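Dihydrophenazinedicarboxylate synthase (Burkholderia, PDB 4HMW) catalyses FMN-dependent oxidations by molecular oxygen in the terminal steps of phenazine antibiotic biosynthesis. Local coordinates at residues I31-L34 with K35-A39. Numbering follows the deposited sequence.
Sequences ITLL and KRWLA
Trp37 N donates to Leu33 O at 2.9 Å, and Lys35 N to Ile31 O at 2.9 Å. Leu38 N bonds Leu34 O at 3.0 Å. The bond from Arg36 N to Thr32 O is more bent, with an N-H...O angle of 149°. These four i to i+4 bonds run through about two turns of alpha-helix. The side chains pair with the same spacing. Leu33 CG sits over one face of the Trp37 indole, and Leu33 CD1 is 3.8 Å from Trp37 NE1. Leu33 CG is anti to the backbone N (chi1 -175°), which helps carry the branch toward the ring. Leu34 and Leu38 also run side by side, and Leu34 CD1 meets Leu38 CD1 at 3.8 Å. Thr32 and Arg36 are more exposed; Thr32 CG2 approaches the guanidinium obliquely, 3.8 Å from Arg36 NH2. Arg36 NH1 forms a salt bridge with Glu22, tying the helix to the preceding loop. Phe20 and Phe187 both meet the Trp37 ring edge-to-face. The Trp37 side chain lies about 10 Å from the bound FMN and about 7 Å from the side chain of Gln110, an FMN-binding residue. Helix 30-43 thus packs on the antiparallel sheet: Leu34 and Leu38 touch Ile73 of strand 63-74, while Leu34 and Trp37 reach Ile111 of strand 109-119.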
loop_
_atom_site.group_PDB
_atom_site.type_symbol
_atom_site.label_atom_id
_atom_site.label_comp_id
_atom_site.label_asym_id
_atom_site.label_seq_id
_atom_site.Cartn_x
_atom_site.Cartn_y
_atom_site.Cartn_z
ATOM N N ILE B 31 -11.230 2.542 15.637
ATOM C CA ILE B 31 -12.202 2.475 14.554
ATOM C C ILE B 31 -13.078 3.725 14.521
ATOM O O ILE B 31 -13.491 4.178 13.446
ATOM C CB ILE B 31 -13.077 1.226 14.653
ATOM C CG1 ILE B 31 -12.231 -0.039 14.484
ATOM C CG2 ILE B 31 -14.122 1.248 13.605
ATOM C CD1 ILE B 31 -11.592 -0.198 13.117
ATOM N N THR B 32 -13.342 4.299 15.698
ATOM C CA THR B 32 -14.117 5.535 15.776
ATOM C C THR B 32 -13.415 6.638 14.965
ATOM O O THR B 32 -14.059 7.383 14.231
ATOM C CB THR B 32 -14.264 6.004 17.242
ATOM O OG1 THR B 32 -14.957 5.000 17.996
ATOM C CG2 THR B 32 -15.005 7.328 17.351
ATOM N N LEU B 33 -12.090 6.721 15.092
ATOM C CA LEU B 33 -11.313 7.760 14.418
ATOM C C LEU B 33 -11.209 7.445 12.924
ATOM O O LEU B 33 -11.282 8.337 12.086
ATOM C CB LEU B 33 -9.920 7.895 15.047
ATOM C CG LEU B 33 -9.028 9.018 14.525
ATOM C CD1 LEU B 33 -9.728 10.351 14.656
ATOM C CD2 LEU B 33 -7.659 9.070 15.224
ATOM N N LEU B 34 -11.063 6.164 12.596
ATOM C CA LEU B 34 -11.064 5.755 11.193
ATOM C C LEU B 34 -12.331 6.213 10.488
ATOM O O LEU B 34 -12.282 6.766 9.396
ATOM C CB LEU B 34 -10.896 4.235 11.087
ATOM C CG LEU B 34 -11.083 3.554 9.734
ATOM C CD1 LEU B 34 -10.097 4.097 8.731
ATOM C CD2 LEU B 34 -10.936 2.009 9.919
ATOM N N LYS B 35 -13.472 5.984 11.114
ATOM C CA LYS B 35 -14.725 6.408 10.510
ATOM C C LYS B 35 -14.828 7.914 10.369
ATOM O O LYS B 35 -15.387 8.415 9.378
ATOM C CB LYS B 35 -15.917 5.855 11.270
ATOM C CG LYS B 35 -16.055 4.339 11.185
ATOM C CD LYS B 35 -17.341 3.858 11.898
ATOM C CE LYS B 35 -17.440 2.365 11.811
ATOM N NZ LYS B 35 -18.448 1.834 12.741
ATOM N N ARG B 36 -14.321 8.642 11.362
ATOM C CA ARG B 36 -14.390 10.102 11.297
ATOM C C ARG B 36 -13.554 10.596 10.131
ATOM O O ARG B 36 -13.978 11.459 9.364
ATOM C CB ARG B 36 -13.877 10.734 12.591
ATOM C CG ARG B 36 -14.844 10.706 13.754
ATOM C CD ARG B 36 -14.276 11.499 14.944
ATOM N NE ARG B 36 -14.914 11.077 16.181
ATOM C CZ ARG B 36 -14.463 11.361 17.392
ATOM N NH1 ARG B 36 -13.367 12.088 17.528
ATOM N NH2 ARG B 36 -15.123 10.912 18.467
ATOM N N TRP B 37 -12.341 10.030 9.994
ATOM C CA TRP B 37 -11.460 10.407 8.933
ATOM C C TRP B 37 -12.048 10.101 7.561
ATOM O O TRP B 37 -11.910 10.922 6.638
ATOM C CB TRP B 37 -10.041 9.805 9.096
ATOM C CG TRP B 37 -9.157 10.593 9.990
ATOM C CD1 TRP B 37 -9.537 11.431 10.998
ATOM C CD2 TRP B 37 -7.714 10.654 9.944
ATOM N NE1 TRP B 37 -8.433 12.035 11.555
ATOM C CE2 TRP B 37 -7.301 11.571 10.941
ATOM C CE3 TRP B 37 -6.762 10.051 9.146
ATOM C CZ2 TRP B 37 -5.950 11.895 11.153
ATOM C CZ3 TRP B 37 -5.420 10.340 9.371
ATOM C CH2 TRP B 37 -5.027 11.262 10.366
ATOM N N LEU B 38 -12.686 8.941 7.416
ATOM C CA LEU B 38 -13.297 8.585 6.140
ATOM C C LEU B 38 -14.453 9.540 5.800
ATOM O O LEU B 38 -14.661 9.904 4.636
ATOM C CB LEU B 38 -13.829 7.140 6.144
ATOM C CG LEU B 38 -12.706 6.143 5.869
ATOM C CD1 LEU B 38 -13.018 4.803 6.412
ATOM C CD2 LEU B 38 -12.462 6.033 4.364
ATOM N N ALA B 39 -15.184 9.959 6.814
ATOM C CA ALA B 39 -16.321 10.869 6.555
ATOM C C ALA B 39 -15.767 12.235 6.136
ATOM O O ALA B 39 -16.304 12.881 5.215
ATOM C CB ALA B 39 -17.170 10.977 7.747
#